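Local coordinates for adhesion protein (Pseudomonas aeruginosa, PDB 6R5S) that probably serves as the periplasmic solute-binding component of a zinc-uptake system, and is captured here with an iron(II) ion in its metal site, at residues P110-S115 with Y180-R185; Y246-I251 with D270-A275; A174-A179 with K221-E226; I227-T232 with H250-D255. All coordinates share one frame; numbering follows the deposited sequence.

All four contacts converge on one iron(II) site, to which interactions 1 and 3 supply His111 and His177, while interactions 2 and 4 share His250. Interactions 1, 3 and 4 are buried: the first packs a loop on helix 181-185 by apolar and CH-pi contacts, the second joins two parallel strands by backbone hydrogen bonds, and interaction 4 links the loops that follow strands 222-226 and 244-248 through a buried carboxylate, with an aromatic pair as its more exposed margin. Interaction 2 is partly buried, setting the neighbouring strand 244-248 against helix 260-279, with apolar packing inside and charge at its outer edge. Tyr180 of interaction 1 hydrogen-bonds Glu226 of interaction 3.

Interaction 1. Residues P110-S115 with Y180-R185; sequences PHTFLS and YDYLLR. With FE2 (Fe (II) ion), chain C.
Tyr182 turns one face of its ring to the backbone of Thr112: the ring centroid lies 4.0 Å from Thr112 CA, which sits 7° off the ring normal in a centred CH-pi contact. The threonine side chain runs alongside the ring, pointing the same way, and its methyl CG2 meets Tyr182 CZ at 3.7 Å. With CG anti to the carbonyl carbon (chi1 -68°), Tyr182 swings its ring from helix 181-185 onto the 110-115 loop. Nearer the helix backbone, Tyr182 CB touches Ser115 CB at 3.6 Å, and Leu183 CB packs against Leu114 O. Tyr180 begins by pointing away from the loop, yet its ring returns, and CE1 reaches Leu114 CD1 at 3.9 Å as the two side chains meet at a slant. His111, at the centre of an inverse gamma turn, directs its ring away from the helix and binds the iron(II) ion through NE2 at 2.2 Å. His41, His66, His177, His199 and His250 complete the six-histidine site. Tyrosine suits both places, the N-cap and the first turn of the helix, because each ring packs while its hydroxyl finds a polar partner: Tyr182 OH bonds with Asn109 O and Leu94 N, Tyr180 OH with Glu226. The contact is therefore held mainly by shape and van der Waals packing, backbone carbonyl oxygens included, whereas these outlying bonds probably help to fix the ring orientations and to place the loop carrying His111.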
# COMPACT_ATOMS: atom_id res chain seq x y z
N PRO A 110 -8.87 -0.09 0.59
CA PRO A 110 -8.19 1.18 0.32
C PRO A 110 -6.72 1.08 -0.06
O PRO A 110 -6.09 2.12 -0.29
CB PRO A 110 -8.36 1.93 1.64
CG PRO A 110 -8.36 0.86 2.68
CD PRO A 110 -8.94 -0.36 2.05
N HIS A 111 -6.16 -0.14 -0.15
CA HIS A 111 -4.74 -0.37 -0.41
C HIS A 111 -4.36 -0.41 -1.89
O HIS A 111 -3.60 -1.30 -2.32
CB HIS A 111 -4.27 -1.65 0.30
CG HIS A 111 -4.56 -1.68 1.77
ND1 HIS A 111 -5.74 -2.20 2.24
CD2 HIS A 111 -3.80 -1.30 2.81
CE1 HIS A 111 -5.67 -2.13 3.56
NE2 HIS A 111 -4.52 -1.59 3.95
N THR A 112 -4.82 0.60 -2.65
CA THR A 112 -4.52 0.79 -4.09
C THR A 112 -3.04 1.04 -4.30
O THR A 112 -2.46 0.46 -5.20
CB THR A 112 -5.33 1.96 -4.65
OG1 THR A 112 -5.16 3.08 -3.78
CG2 THR A 112 -6.81 1.64 -4.82
N PHE A 113 -2.40 1.80 -3.39
CA PHE A 113 -0.96 2.07 -3.38
C PHE A 113 -0.05 0.82 -3.33
O PHE A 113 1.13 0.94 -3.66
CB PHE A 113 -0.57 3.04 -2.26
CG PHE A 113 -1.10 2.69 -0.90
CD1 PHE A 113 -0.38 1.85 -0.05
CD2 PHE A 113 -2.28 3.24 -0.42
CE1 PHE A 113 -0.86 1.53 1.21
CE2 PHE A 113 -2.76 2.93 0.85
CZ PHE A 113 -2.04 2.08 1.66
N LEU A 114 -0.57 -0.37 -2.96
CA LEU A 114 0.29 -1.57 -2.98
C LEU A 114 0.07 -2.35 -4.29
O LEU A 114 0.04 -3.58 -4.28
CB LEU A 114 0.19 -2.44 -1.71
CG LEU A 114 0.39 -1.70 -0.38
CD1 LEU A 114 -0.07 -2.54 0.78
CD2 LEU A 114 1.82 -1.21 -0.17
N SER A 115 0.00 -1.61 -5.43
CA SER A 115 -0.13 -2.07 -6.82
C SER A 115 0.58 -1.09 -7.73
O SER A 115 0.40 0.11 -7.57
CB SER A 115 -1.59 -2.15 -7.23
OG SER A 115 -1.76 -2.35 -8.63
N TYR A 180 -3.01 -6.87 0.31
CA TYR A 180 -2.27 -7.35 -0.85
C TYR A 180 -3.10 -7.84 -2.03
O TYR A 180 -2.53 -8.29 -3.03
CB TYR A 180 -1.26 -8.41 -0.37
CG TYR A 180 -0.41 -7.82 0.74
CD1 TYR A 180 0.53 -6.82 0.47
CD2 TYR A 180 -0.65 -8.15 2.07
CE1 TYR A 180 1.23 -6.19 1.49
CE2 TYR A 180 0.05 -7.52 3.11
CZ TYR A 180 1.00 -6.55 2.81
OH TYR A 180 1.74 -5.96 3.80
N ASP A 181 -4.43 -7.59 -1.98
CA ASP A 181 -5.41 -7.96 -3.01
C ASP A 181 -5.06 -7.32 -4.35
O ASP A 181 -5.14 -7.99 -5.39
CB ASP A 181 -6.84 -7.58 -2.55
CG ASP A 181 -7.31 -8.17 -1.21
OD1 ASP A 181 -6.61 -7.99 -0.18
OD2 ASP A 181 -8.41 -8.78 -1.18
N TYR A 182 -4.56 -6.07 -4.31
CA TYR A 182 -4.13 -5.31 -5.50
C TYR A 182 -2.78 -5.78 -6.04
O TYR A 182 -2.62 -5.87 -7.25
CB TYR A 182 -4.06 -3.79 -5.20
CG TYR A 182 -5.40 -3.15 -4.95
CD1 TYR A 182 -6.17 -2.67 -6.01
CD2 TYR A 182 -5.91 -3.01 -3.66
CE1 TYR A 182 -7.41 -2.06 -5.79
CE2 TYR A 182 -7.14 -2.40 -3.43
CZ TYR A 182 -7.88 -1.92 -4.49
OH TYR A 182 -9.10 -1.34 -4.27
N LEU A 183 -1.81 -6.05 -5.13
CA LEU A 183 -0.47 -6.55 -5.44
C LEU A 183 -0.62 -7.90 -6.15
O LEU A 183 -0.22 -8.03 -7.30
CB LEU A 183 0.31 -6.74 -4.12
CG LEU A 183 1.84 -6.66 -4.14
CD1 LEU A 183 2.37 -6.57 -2.75
CD2 LEU A 183 2.45 -7.89 -4.74
N LEU A 184 -1.26 -8.86 -5.48
CA LEU A 184 -1.47 -10.21 -5.98
C LEU A 184 -2.27 -10.26 -7.29
O LEU A 184 -1.98 -11.12 -8.11
CB LEU A 184 -2.08 -11.11 -4.91
CG LEU A 184 -1.09 -11.53 -3.82
CD1 LEU A 184 -1.73 -11.54 -2.49
CD2 LEU A 184 -0.53 -12.90 -4.08
N ARG A 185 -3.15 -9.28 -7.53
CA ARG A 185 -3.92 -9.20 -8.79
C ARG A 185 -2.99 -9.12 -10.00
O ARG A 185 -3.28 -9.74 -11.03
CB ARG A 185 -4.87 -8.01 -8.78
CG ARG A 185 -6.33 -8.40 -8.88
CD ARG A 185 -7.11 -7.35 -9.65
NE ARG A 185 -8.48 -7.80 -9.94
CZ ARG A 185 -9.28 -7.24 -10.84
NH1 ARG A 185 -8.87 -6.20 -11.55
NH2 ARG A 185 -10.50 -7.73 -11.03
FE FE2 C . -3.99 -0.90 5.99

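Interaction 2. Residues Y246-I251 with D270-A275; sequences YSLSHI and DTVVRA. With FE2 (Fe (II) ion), chain C.
Tyr246 lies with one ring face over Ala275, whose CB stands 3.8 Å from the ring centroid and 8° off the ring normal, a CH-pi contact for which the small alanine lets helix and ring approach closely. Beside it, Thr271 turns its methyl to the strand: CG2 meets Tyr246 CB at 3.8 Å and also lies against the carbonyl oxygen of Ser247. Leu248 and Thr271 lie alongside one another, pointing opposite ways, with Leu248 CD2 3.7 Å from Thr271 CB and more loosely near CG2 of Val272. At the solvent-facing margin, Arg274 CZ stands at the edge of the tyrosine ring, 3.9 Å from Tyr246 CE1, with the guanidinium and ring planes 73° apart, though this arginine is poorly ordered and the placing approximate.

These side chains meet because helix 270-275 runs nearly antiparallel to strand 246-248, at 159°, with their axes 8.9 Å apart. Strand 244-248 is an edge strand of a four-stranded parallel sheet, packed here against helix 260-279. Beyond the strand, Ser249 OG accepts from Ile251 N at 3.0 Å in an ST turn, shaping the chain around His250, whose NE2 binds the iron(II) ion at 2.3 Å.

The polar ends are met further out: Tyr246 OH hydrogen-bonds Glu278, which also forms a salt bridge with Arg274, and Thr271 OG1 bonds to Arg267 O. The interface thus relies on apolar packing inside, while at its outer edge the shared carboxylate of Glu278 probably balances the arginine's charge and steadies the tyrosine hydroxyl.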
# COMPACT_ATOMS: atom_id res chain seq x y z
N TYR A 246 5.73 -15.91 4.92
CA TYR A 246 6.43 -14.88 4.13
C TYR A 246 5.89 -13.52 4.58
O TYR A 246 4.71 -13.40 4.91
CB TYR A 246 6.19 -15.03 2.64
CG TYR A 246 6.59 -16.37 2.08
CD1 TYR A 246 7.89 -16.59 1.61
CD2 TYR A 246 5.67 -17.40 1.96
CE1 TYR A 246 8.26 -17.82 1.08
CE2 TYR A 246 6.04 -18.64 1.44
CZ TYR A 246 7.33 -18.84 0.99
OH TYR A 246 7.67 -20.05 0.45
N SER A 247 6.75 -12.50 4.59
CA SER A 247 6.38 -11.18 5.08
C SER A 247 6.33 -10.13 4.01
O SER A 247 7.17 -10.12 3.11
CB SER A 247 7.33 -10.74 6.20
OG SER A 247 7.23 -11.57 7.35
N LEU A 248 5.37 -9.23 4.12
CA LEU A 248 5.24 -8.16 3.15
C LEU A 248 5.18 -6.82 3.84
O LEU A 248 4.95 -6.75 5.05
CB LEU A 248 4.03 -8.40 2.22
CG LEU A 248 4.16 -9.53 1.18
CD1 LEU A 248 2.90 -9.72 0.43
CD2 LEU A 248 5.23 -9.24 0.20
N SER A 249 5.47 -5.75 3.09
CA SER A 249 5.48 -4.41 3.65
C SER A 249 4.31 -3.58 3.17
O SER A 249 4.07 -3.45 1.97
CB SER A 249 6.79 -3.70 3.32
OG SER A 249 6.71 -2.35 3.74
N HIS A 250 3.59 -2.99 4.14
CA HIS A 250 2.47 -2.08 3.91
C HIS A 250 3.04 -0.71 3.46
O HIS A 250 2.28 0.11 2.94
CB HIS A 250 1.69 -1.96 5.23
CG HIS A 250 0.32 -1.37 5.15
ND1 HIS A 250 0.11 -0.08 4.68
CD2 HIS A 250 -0.86 -1.86 5.58
CE1 HIS A 250 -1.18 0.15 4.82
NE2 HIS A 250 -1.81 -0.89 5.36
N ILE A 251 4.37 -0.46 3.63
CA ILE A 251 5.10 0.79 3.31
C ILE A 251 4.51 1.88 4.21
O ILE A 251 3.80 2.76 3.75
CB ILE A 251 5.12 1.15 1.76
CG1 ILE A 251 5.41 -0.11 0.88
CG2 ILE A 251 6.12 2.29 1.46
CD1 ILE A 251 5.31 0.02 -0.59
N ASP A 270 9.51 -9.45 -5.05
CA ASP A 270 10.39 -10.60 -5.04
C ASP A 270 10.00 -11.63 -3.95
O ASP A 270 10.24 -12.82 -4.16
CB ASP A 270 11.88 -10.21 -5.01
CG ASP A 270 12.38 -9.79 -6.40
OD1 ASP A 270 12.08 -8.65 -6.83
OD2 ASP A 270 13.06 -10.62 -7.07
N THR A 271 9.32 -11.20 -2.85
CA THR A 271 8.81 -12.10 -1.79
C THR A 271 7.74 -13.02 -2.41
O THR A 271 7.74 -14.22 -2.14
CB THR A 271 8.25 -11.29 -0.60
OG1 THR A 271 9.28 -10.48 -0.01
CG2 THR A 271 7.57 -12.18 0.46
N VAL A 272 6.87 -12.44 -3.27
CA VAL A 272 5.80 -13.13 -3.99
C VAL A 272 6.40 -14.06 -5.05
O VAL A 272 5.97 -15.21 -5.16
CB VAL A 272 4.80 -12.17 -4.62
CG1 VAL A 272 3.72 -12.94 -5.38
CG2 VAL A 272 4.17 -11.27 -3.56
N VAL A 273 7.41 -13.58 -5.80
CA VAL A 273 8.09 -14.41 -6.77
C VAL A 273 8.71 -15.61 -6.04
O VAL A 273 8.49 -16.74 -6.46
CB VAL A 273 9.09 -13.60 -7.62
CG1 VAL A 273 10.01 -14.51 -8.42
CG2 VAL A 273 8.33 -12.66 -8.55
N ARG A 274 9.36 -15.36 -4.88
CA ARG A 274 10.00 -16.38 -4.03
C ARG A 274 8.96 -17.39 -3.54
O ARG A 274 9.16 -18.59 -3.73
CB ARG A 274 10.72 -15.72 -2.85
CG ARG A 274 11.71 -16.62 -2.11
CD ARG A 274 12.48 -15.83 -1.07
NE ARG A 274 11.73 -15.69 0.18
CZ ARG A 274 11.89 -16.46 1.25
NH1 ARG A 274 11.16 -16.25 2.35
NH2 ARG A 274 12.78 -17.45 1.24
N ALA A 275 7.83 -16.91 -2.99
CA ALA A 275 6.74 -17.74 -2.52
C ALA A 275 6.15 -18.66 -3.61
O ALA A 275 5.86 -19.81 -3.31
CB ALA A 275 5.65 -16.86 -1.95
FE FE2 C . -3.99 -0.90 5.99

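Interaction 3. Residues A174-A179 with K221-E226; sequences ATIHGA and KVIFSE. With FE2 (Fe (II) ion), chain C.
Ala174 bonds to strand 222-226 at both ends of its backbone. Its N donates to Val222 O at 3.0 Å, and its O accepts from Phe224 N at 2.8 Å in a fairly straight bond (165° at the hydrogen). Its methyl is small enough to sit beside Ile223 CD1 on one face of the sheet. Thr175, paired with Phe224, sends its side chain to the other face. There CG2 approaches the phenyl ring at its edge, near the ring plane, and comes 3.7 Å from Phe224 CB. The hydroxyl OG1, between the backbone N and the carbonyl carbon, reaches forward to donate to His177 O at 2.9 Å, tying the strand to the turn that follows.

These are central strands of a parallel sheet in the order 193-194, 173-175, 222-226, 244-248, an alpha/beta arrangement in which the loops after strands 173-175, 193-194 and 244-248 carry His177, His199 and His250.

Ile176 leaves the regular pairing with a weak bond, its N lying 3.3 Å from Phe224 O. Its branched side chain suits the apolar side it enters: CD1 packs on Ile223 CD1 at 3.8 Å, both near Ile237 of helix 234-241, and CG1 rests against Ser225. His177 has CG anti to the backbone N (chi1 -158°), carrying the ring out from the sheet so that NE2 binds the iron(II) ion at 2.4 Å. Glu226 crosses at its base, with OE2 3.5 Å from His177 CB and the carboxylate turned 76° from the ring; Tyr180 OH bonds to that oxygen. Past the inverse gamma turn centred on Gly178, Ala179 places its methyl at the edge of the imidazole, in its plane.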
# COMPACT_ATOMS: atom_id res chain seq x y z
N ALA A 174 -2.96 -16.67 1.67
CA ALA A 174 -3.71 -16.00 2.74
C ALA A 174 -2.85 -14.88 3.26
O ALA A 174 -1.62 -14.94 3.13
CB ALA A 174 -4.04 -16.96 3.86
N THR A 175 -3.47 -13.83 3.82
CA THR A 175 -2.74 -12.68 4.37
C THR A 175 -3.37 -12.32 5.71
O THR A 175 -4.56 -12.56 5.91
CB THR A 175 -2.66 -11.49 3.36
OG1 THR A 175 -3.94 -10.95 3.10
CG2 THR A 175 -2.04 -11.87 2.03
N ILE A 176 -2.56 -11.77 6.64
CA ILE A 176 -3.03 -11.31 7.95
C ILE A 176 -3.83 -10.01 7.71
O ILE A 176 -5.03 -9.98 7.96
CB ILE A 176 -1.80 -11.10 8.88
CG1 ILE A 176 -0.99 -12.41 9.08
CG2 ILE A 176 -2.17 -10.43 10.21
CD1 ILE A 176 -1.72 -13.62 9.60
N HIS A 177 -3.17 -8.99 7.16
CA HIS A 177 -3.75 -7.69 6.81
C HIS A 177 -4.38 -7.77 5.40
O HIS A 177 -3.81 -8.38 4.50
CB HIS A 177 -2.61 -6.63 6.84
CG HIS A 177 -3.08 -5.23 7.02
ND1 HIS A 177 -3.45 -4.75 8.25
CD2 HIS A 177 -3.19 -4.23 6.11
CE1 HIS A 177 -3.81 -3.49 8.05
NE2 HIS A 177 -3.66 -3.13 6.79
N GLY A 178 -5.52 -7.12 5.19
CA GLY A 178 -6.19 -7.10 3.89
C GLY A 178 -5.63 -6.04 2.96
O GLY A 178 -6.37 -5.23 2.40
N ALA A 179 -4.30 -6.06 2.77
CA ALA A 179 -3.58 -5.09 1.97
C ALA A 179 -2.99 -5.56 0.63
O ALA A 179 -2.48 -4.70 -0.11
CB ALA A 179 -2.44 -4.52 2.82
N LYS A 221 -1.76 -22.69 0.98
CA LYS A 221 -0.33 -22.98 0.89
C LYS A 221 0.57 -21.97 1.62
O LYS A 221 1.39 -22.40 2.45
CB LYS A 221 0.08 -23.16 -0.59
CG LYS A 221 -0.85 -24.07 -1.42
CD LYS A 221 -0.84 -25.56 -0.97
CE LYS A 221 -1.86 -26.39 -1.71
NZ LYS A 221 -1.60 -27.84 -1.57
N VAL A 222 0.45 -20.65 1.30
CA VAL A 222 1.32 -19.66 1.93
C VAL A 222 0.52 -18.62 2.70
O VAL A 222 -0.69 -18.48 2.48
CB VAL A 222 2.38 -19.02 0.98
CG1 VAL A 222 2.77 -19.95 -0.16
CG2 VAL A 222 1.95 -17.68 0.45
N ILE A 223 1.19 -17.93 3.65
CA ILE A 223 0.61 -16.83 4.43
C ILE A 223 1.56 -15.65 4.42
O ILE A 223 2.75 -15.79 4.72
CB ILE A 223 0.09 -17.20 5.85
CG1 ILE A 223 -0.80 -16.10 6.44
CG2 ILE A 223 1.21 -17.60 6.82
CD1 ILE A 223 -1.93 -16.63 7.25
N PHE A 224 1.02 -14.48 4.01
CA PHE A 224 1.76 -13.22 3.96
C PHE A 224 1.48 -12.34 5.19
O PHE A 224 0.46 -11.64 5.25
CB PHE A 224 1.54 -12.47 2.65
CG PHE A 224 2.06 -13.17 1.42
CD1 PHE A 224 3.42 -13.15 1.11
CD2 PHE A 224 1.18 -13.81 0.54
CE1 PHE A 224 3.89 -13.79 -0.04
CE2 PHE A 224 1.66 -14.41 -0.63
CZ PHE A 224 3.01 -14.39 -0.91
N SER A 225 2.41 -12.39 6.16
CA SER A 225 2.35 -11.60 7.39
C SER A 225 2.95 -10.17 7.20
O SER A 225 3.42 -9.82 6.11
CB SER A 225 3.02 -12.35 8.55
OG SER A 225 4.43 -12.43 8.41
N GLU A 226 2.91 -9.35 8.28
CA GLU A 226 3.38 -7.96 8.30
C GLU A 226 4.82 -7.76 8.79
O GLU A 226 5.16 -8.15 9.91
CB GLU A 226 2.41 -7.10 9.12
CG GLU A 226 1.24 -6.55 8.33
CD GLU A 226 1.52 -5.70 7.10
OE1 GLU A 226 2.51 -4.92 7.09
OE2 GLU A 226 0.72 -5.80 6.15
FE FE2 C . -3.99 -0.90 5.99

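Interaction 4. Residues I227-T232 with H250-D255; sequences IDFPST and HISYGD. With FE2 (Fe (II) ion), chain C.
Asp228 uses one carboxylate oxygen, OD2, to draw in the chain around His250. Ser252 OG donates to Asp228 OD2 at 3.1 Å from above the carboxylate plane (36° out of it). Two weak backbone bonds join it: Ser252 N and His250 N each lie 3.2 Å from Asp228 OD2. Aspartate suits this buried place because its short side chain, with CG anti to the carbonyl carbon, delivers an acceptor directly to the turn. Its other oxygen, OD1, probably hydrogen-bonds Ser249 OG, so both ends of the carboxylate are engaged. Ser252 OG reaches the aspartate from between its own backbone N and carbonyl carbon.

The two loops follow the neighbouring parallel strands 222-226 and 244-248, at the carboxyl edge of the sheet where alpha/beta proteins commonly place their ligand sites. As an iron ligand, His250 belongs to the first shell, and Asp228, weakly bonded to the backbone N of His250 and of Ser252, acts as a second-shell residue that probably helps to position the imidazole.

Outside this polar centre, Tyr253 runs antiparallel beside Asp228, its CB 3.7 Å from Asp228 OD1. The tyrosine ring then points an edge at the face of Phe229, a T-shaped pair with centroids 5.5 Å apart and planes at 63°. Tyr253 CD1 makes the approach, 3.8 Å from Phe229 CZ. The phenyl ring has a second neighbour at its own edge, in its plane, where Ser252 OG stands 3.6 Å from Phe229 CE2. Asn39 touches Phe229 and Pro40 touches Ser252, from the segment leading to His41.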
# COMPACT_ATOMS: atom_id res chain seq x y z
N ILE A 227 5.62 -7.07 7.98
CA ILE A 227 7.00 -6.69 8.28
C ILE A 227 6.97 -5.50 9.24
O ILE A 227 7.66 -5.54 10.27
CB ILE A 227 7.76 -6.31 6.96
CG1 ILE A 227 8.15 -7.54 6.16
CG2 ILE A 227 9.01 -5.46 7.25
CD1 ILE A 227 8.71 -7.30 4.79
N ASP A 228 6.20 -4.44 8.88
CA ASP A 228 6.09 -3.14 9.55
C ASP A 228 5.65 -3.22 11.01
O ASP A 228 6.47 -2.92 11.91
CB ASP A 228 5.18 -2.19 8.76
CG ASP A 228 5.64 -1.85 7.35
OD1 ASP A 228 6.83 -2.08 7.03
OD2 ASP A 228 4.82 -1.33 6.58
N PHE A 229 4.38 -3.60 11.27
CA PHE A 229 3.86 -3.74 12.63
C PHE A 229 3.34 -5.18 12.81
O PHE A 229 2.17 -5.46 12.53
CB PHE A 229 2.83 -2.64 12.98
CG PHE A 229 3.34 -1.23 12.75
CD1 PHE A 229 4.04 -0.55 13.73
CD2 PHE A 229 3.10 -0.58 11.54
CE1 PHE A 229 4.51 0.75 13.51
CE2 PHE A 229 3.57 0.72 11.32
CZ PHE A 229 4.28 1.38 12.31
N PRO A 230 4.25 -6.14 13.15
CA PRO A 230 3.84 -7.55 13.23
C PRO A 230 2.88 -7.86 14.36
O PRO A 230 2.77 -7.09 15.31
CB PRO A 230 5.17 -8.31 13.39
CG PRO A 230 6.26 -7.32 13.08
CD PRO A 230 5.69 -5.98 13.45
N SER A 231 2.19 -9.00 14.23
CA SER A 231 1.20 -9.52 15.17
C SER A 231 1.78 -10.69 15.95
O SER A 231 2.69 -11.38 15.47
CB SER A 231 -0.04 -9.99 14.41
OG SER A 231 -0.62 -8.92 13.68
N THR A 232 1.25 -10.92 17.15
CA THR A 232 1.73 -12.00 18.00
C THR A 232 1.21 -13.36 17.48
O THR A 232 2.00 -14.27 17.24
CB THR A 232 1.38 -11.72 19.49
OG1 THR A 232 0.09 -12.25 19.82
CG2 THR A 232 1.48 -10.23 19.86
N HIS A 250 3.59 -2.99 4.14
CA HIS A 250 2.47 -2.08 3.91
C HIS A 250 3.04 -0.71 3.46
O HIS A 250 2.28 0.11 2.94
CB HIS A 250 1.69 -1.96 5.23
CG HIS A 250 0.32 -1.37 5.15
ND1 HIS A 250 0.11 -0.08 4.68
CD2 HIS A 250 -0.86 -1.86 5.58
CE1 HIS A 250 -1.18 0.15 4.82
NE2 HIS A 250 -1.81 -0.89 5.36
N ILE A 251 4.37 -0.46 3.63
CA ILE A 251 5.10 0.79 3.31
C ILE A 251 4.51 1.88 4.21
O ILE A 251 3.80 2.76 3.75
CB ILE A 251 5.12 1.15 1.76
CG1 ILE A 251 5.41 -0.11 0.88
CG2 ILE A 251 6.12 2.29 1.46
CD1 ILE A 251 5.31 0.02 -0.59
N SER A 252 4.70 1.72 5.54
CA SER A 252 4.14 2.59 6.58
C SER A 252 5.06 2.79 7.79
O SER A 252 4.73 3.58 8.69
CB SER A 252 2.79 2.06 7.05
OG SER A 252 2.89 0.83 7.76
N TYR A 253 6.21 2.10 7.82
CA TYR A 253 7.15 2.14 8.95
C TYR A 253 8.36 3.05 8.72
O TYR A 253 8.95 3.05 7.64
CB TYR A 253 7.61 0.71 9.28
CG TYR A 253 8.45 0.56 10.54
CD1 TYR A 253 7.86 0.28 11.76
CD2 TYR A 253 9.84 0.59 10.48
CE1 TYR A 253 8.62 0.08 12.91
CE2 TYR A 253 10.62 0.38 11.61
CZ TYR A 253 10.01 0.13 12.83
OH TYR A 253 10.77 -0.07 13.96
N GLY A 254 8.74 3.76 9.77
CA GLY A 254 9.92 4.62 9.79
C GLY A 254 9.81 5.92 9.03
O GLY A 254 8.74 6.54 8.97
N ASP A 255 10.95 6.33 8.46
CA ASP A 255 11.11 7.59 7.75
C ASP A 255 10.45 7.65 6.41
O ASP A 255 10.37 6.65 5.68
CB ASP A 255 12.59 7.94 7.60
CG ASP A 255 13.30 8.40 8.86
OD1 ASP A 255 12.63 8.51 9.92
OD2 ASP A 255 14.53 8.64 8.79
FE FE2 C . -3.99 -0.90 5.99